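Local coordinates for protein peptidoglycan D,D-transpeptidase PbpA (PDB 3UN7) that probably cross-links the peptidoglycan of the mycobacterial cell wall as a penicillin-binding D,D-transpeptidase and takes part in setting cell length, at residues A[194-206]-A[264-278]. Residues are numbered along the deposited sequence; the frame is centred on the assembly and turned at random.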
# COMPACT_ATOMS: atom_id res chain seq x y z
N THR A 194 -0.12 -13.44 -2.90
CA THR A 194 -0.83 -12.76 -1.79
C THR A 194 -2.35 -12.87 -1.95
O THR A 194 -3.10 -12.84 -0.96
CB THR A 194 -0.44 -11.25 -1.63
OG1 THR A 194 -0.62 -10.55 -2.86
CG2 THR A 194 1.00 -11.08 -1.12
N PHE A 195 -2.81 -13.01 -3.20
CA PHE A 195 -4.23 -13.09 -3.52
C PHE A 195 -4.89 -14.39 -3.05
O PHE A 195 -6.11 -14.46 -2.95
CB PHE A 195 -4.49 -12.88 -5.01
CG PHE A 195 -5.86 -12.34 -5.31
CD1 PHE A 195 -6.23 -11.07 -4.87
CD2 PHE A 195 -6.79 -13.10 -6.01
CE1 PHE A 195 -7.50 -10.58 -5.13
CE2 PHE A 195 -8.06 -12.60 -6.26
CZ PHE A 195 -8.40 -11.33 -5.83
N LYS A 196 -4.08 -15.39 -2.73
CA LYS A 196 -4.60 -16.63 -2.13
C LYS A 196 -5.31 -16.34 -0.80
O LYS A 196 -6.08 -17.15 -0.31
CB LYS A 196 -3.48 -17.65 -1.94
CG LYS A 196 -2.78 -18.04 -3.22
CD LYS A 196 -1.53 -18.88 -2.94
CE LYS A 196 -0.85 -19.31 -4.23
NZ LYS A 196 0.53 -19.81 -3.97
N VAL A 197 -5.06 -15.17 -0.22
CA VAL A 197 -5.83 -14.72 0.94
C VAL A 197 -7.30 -14.53 0.53
O VAL A 197 -8.21 -14.93 1.26
CB VAL A 197 -5.25 -13.41 1.53
CG1 VAL A 197 -6.19 -12.84 2.59
CG2 VAL A 197 -3.85 -13.65 2.13
N ILE A 198 -7.53 -13.94 -0.64
CA ILE A 198 -8.89 -13.71 -1.11
C ILE A 198 -9.54 -15.01 -1.55
O ILE A 198 -10.70 -15.28 -1.22
CB ILE A 198 -8.92 -12.64 -2.25
CG1 ILE A 198 -8.34 -11.30 -1.76
CG2 ILE A 198 -10.33 -12.45 -2.79
CD1 ILE A 198 -8.88 -10.79 -0.42
N THR A 199 -8.79 -15.84 -2.27
CA THR A 199 -9.29 -17.13 -2.72
C THR A 199 -9.71 -17.97 -1.51
O THR A 199 -10.78 -18.58 -1.51
CB THR A 199 -8.23 -17.89 -3.56
OG1 THR A 199 -7.80 -17.07 -4.65
CG2 THR A 199 -8.79 -19.24 -4.10
N THR A 200 -8.87 -17.97 -0.47
CA THR A 200 -9.15 -18.72 0.76
C THR A 200 -10.39 -18.17 1.47
O THR A 200 -11.24 -18.95 1.90
CB THR A 200 -7.94 -18.70 1.72
OG1 THR A 200 -6.78 -19.19 1.02
CG2 THR A 200 -8.19 -19.57 2.96
N ALA A 201 -10.47 -16.84 1.60
CA ALA A 201 -11.62 -16.16 2.19
C ALA A 201 -12.92 -16.55 1.47
O ALA A 201 -13.92 -16.86 2.11
CB ALA A 201 -11.42 -14.64 2.15
N ALA A 202 -12.89 -16.52 0.14
CA ALA A 202 -14.07 -16.90 -0.65
C ALA A 202 -14.47 -18.36 -0.42
O ALA A 202 -15.67 -18.66 -0.29
CB ALA A 202 -13.84 -16.64 -2.13
N ALA A 203 -13.49 -19.26 -0.38
CA ALA A 203 -13.77 -20.67 -0.11
C ALA A 203 -14.33 -20.87 1.30
O ALA A 203 -15.32 -21.60 1.48
CB ALA A 203 -12.53 -21.53 -0.32
N LEU A 204 -13.70 -20.24 2.29
CA LEU A 204 -14.17 -20.34 3.69
C LEU A 204 -15.60 -19.84 3.89
O LEU A 204 -16.40 -20.49 4.59
CB LEU A 204 -13.20 -19.63 4.65
CG LEU A 204 -11.81 -20.21 4.89
CD1 LEU A 204 -11.00 -19.28 5.80
CD2 LEU A 204 -11.89 -21.62 5.50
N ALA A 205 -15.94 -18.70 3.28
CA ALA A 205 -17.31 -18.16 3.31
C ALA A 205 -18.32 -19.07 2.60
O ALA A 205 -19.50 -19.10 2.96
CB ALA A 205 -17.34 -16.74 2.72
N ALA A 206 -17.86 -19.80 1.59
CA ALA A 206 -18.72 -20.73 0.87
C ALA A 206 -18.83 -22.06 1.62
O ALA A 206 -19.58 -22.94 1.22
CB ALA A 206 -18.20 -20.95 -0.56
N THR A 264 -14.47 -23.08 -6.14
CA THR A 264 -15.24 -22.04 -5.46
C THR A 264 -16.07 -21.22 -6.45
O THR A 264 -17.22 -20.86 -6.15
CB THR A 264 -14.30 -21.16 -4.59
OG1 THR A 264 -13.59 -22.01 -3.67
CG2 THR A 264 -15.08 -20.12 -3.80
N GLY A 265 -15.50 -20.95 -7.61
CA GLY A 265 -16.22 -20.33 -8.73
C GLY A 265 -15.97 -18.85 -8.91
O GLY A 265 -15.65 -18.13 -7.95
N ALA A 266 -16.15 -18.38 -10.14
CA ALA A 266 -15.89 -16.99 -10.51
C ALA A 266 -16.79 -15.99 -9.80
O ALA A 266 -16.32 -14.92 -9.43
CB ALA A 266 -15.97 -16.81 -12.02
N ASP A 267 -18.07 -16.32 -9.63
CA ASP A 267 -19.01 -15.43 -8.93
C ASP A 267 -18.58 -15.18 -7.49
O ASP A 267 -18.56 -14.03 -7.03
CB ASP A 267 -20.43 -15.99 -8.94
CG ASP A 267 -21.10 -15.94 -10.32
OD1 ASP A 267 -20.69 -15.12 -11.18
OD2 ASP A 267 -22.06 -16.71 -10.52
N ALA A 268 -18.25 -16.26 -6.78
CA ALA A 268 -17.82 -16.17 -5.38
C ALA A 268 -16.51 -15.40 -5.22
O ALA A 268 -16.34 -14.65 -4.27
CB ALA A 268 -17.71 -17.56 -4.76
N LEU A 269 -15.59 -15.57 -6.17
CA LEU A 269 -14.30 -14.88 -6.11
C LEU A 269 -14.47 -13.37 -6.34
O LEU A 269 -13.91 -12.56 -5.61
CB LEU A 269 -13.27 -15.52 -7.06
CG LEU A 269 -11.77 -15.25 -6.87
CD1 LEU A 269 -11.28 -15.42 -5.42
CD2 LEU A 269 -10.98 -16.15 -7.79
N ARG A 270 -15.27 -13.03 -7.36
CA ARG A 270 -15.66 -11.64 -7.66
C ARG A 270 -16.32 -10.95 -6.46
O ARG A 270 -16.05 -9.78 -6.19
CB ARG A 270 -16.68 -11.61 -8.82
CG ARG A 270 -16.14 -12.02 -10.18
CD ARG A 270 -17.17 -11.75 -11.32
NE ARG A 270 -16.72 -12.33 -12.59
CZ ARG A 270 -17.30 -13.35 -13.22
NH1 ARG A 270 -16.78 -13.81 -14.36
NH2 ARG A 270 -18.39 -13.93 -12.72
N SER A 271 -17.20 -11.69 -5.80
CA SER A 271 -17.93 -11.20 -4.63
C SER A 271 -17.00 -10.95 -3.45
O SER A 271 -17.13 -9.93 -2.77
CB SER A 271 -19.02 -12.19 -4.23
OG SER A 271 -19.65 -11.79 -3.01
N MET A 272 -16.06 -11.87 -3.22
CA MET A 272 -15.10 -11.69 -2.12
C MET A 272 -14.11 -10.57 -2.42
O MET A 272 -13.79 -9.77 -1.54
CB MET A 272 -14.38 -13.00 -1.77
CG MET A 272 -13.55 -12.90 -0.48
SD MET A 272 -14.54 -12.40 0.95
CE MET A 272 -15.66 -13.79 1.11
N ALA A 273 -13.61 -10.53 -3.66
CA ALA A 273 -12.76 -9.43 -4.13
C ALA A 273 -13.44 -8.08 -3.86
O ALA A 273 -12.82 -7.17 -3.33
CB ALA A 273 -12.45 -9.59 -5.62
N ARG A 274 -14.72 -7.97 -4.21
CA ARG A 274 -15.51 -6.76 -3.98
C ARG A 274 -15.66 -6.45 -2.49
O ARG A 274 -15.52 -5.30 -2.07
CB ARG A 274 -16.89 -6.89 -4.63
CG ARG A 274 -17.56 -5.55 -4.92
CD ARG A 274 -17.15 -5.00 -6.30
NE ARG A 274 -17.86 -5.63 -7.42
CZ ARG A 274 -17.42 -6.68 -8.12
NH1 ARG A 274 -16.26 -7.27 -7.82
NH2 ARG A 274 -18.14 -7.16 -9.11
N ALA A 275 -15.93 -7.48 -1.69
CA ALA A 275 -16.06 -7.33 -0.24
C ALA A 275 -14.78 -6.73 0.36
O ALA A 275 -14.82 -6.02 1.36
CB ALA A 275 -16.38 -8.66 0.41
N PHE A 276 -13.65 -7.02 -0.28
CA PHE A 276 -12.36 -6.54 0.19
C PHE A 276 -11.90 -5.29 -0.53
O PHE A 276 -10.73 -4.93 -0.46
CB PHE A 276 -11.30 -7.63 0.05
CG PHE A 276 -11.20 -8.53 1.23
CD1 PHE A 276 -10.48 -8.14 2.36
CD2 PHE A 276 -11.83 -9.76 1.23
CE1 PHE A 276 -10.36 -8.99 3.47
CE2 PHE A 276 -11.73 -10.63 2.34
CZ PHE A 276 -11.00 -10.24 3.46
N GLY A 277 -12.83 -4.64 -1.24
CA GLY A 277 -12.59 -3.33 -1.83
C GLY A 277 -12.14 -3.29 -3.28
O GLY A 277 -11.91 -2.20 -3.82
N LEU A 278 -11.99 -4.44 -3.93
CA LEU A 278 -11.65 -4.44 -5.34
C LEU A 278 -12.89 -4.10 -6.16
O LEU A 278 -14.01 -4.38 -5.73
CB LEU A 278 -11.09 -5.79 -5.77
CG LEU A 278 -9.60 -6.05 -5.54
CD1 LEU A 278 -9.21 -5.92 -4.07
CD2 LEU A 278 -9.27 -7.45 -6.07
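A202 and M272 interlock where the backbones of the two segments come nearest, as mutual knobs into holes. The methyl of A202 enters between A268, L269 and M272, its CB 3.7 Å from M272 CB, and T264, the last residue of helix 254-264, completes the hole. M272 lies among I198, A201, A202 and A205; its chain, bent at chi2 and chi3 (57° and 65°), folds along the opposing helix and carries CE to 3.8 Å from A205 CB. I198 divides its branches: CG2 faces L269 and M272, whereas CD1 sits over one face of the F276 ring, a CH-pi contact 3.8 Å from the centroid. Beyond it, F195 meets L278 CD2 through CE1 at 3.7 Å and turns its ring edge to A273 CB. In the all-helical part of the transpeptidase domain, of the penicillin-recognising serine enzyme fold, helix 196-205 begins just after S193, the probable acyl-ester nucleophile, through a short 3-10 segment, and crosses helix 266-275 with axes 8.9 Å apart. No hydrogen bond joins the two. T199 OG1, 3.9 Å from L269 CD1, bonds instead to S307 O, and T264 OG1 to L260 O. A Schellman motif with G277 as C-prime residue, L278 N reaching A273 O at 2.9 Å, ends helix 266-275 and brings L278 back toward F195.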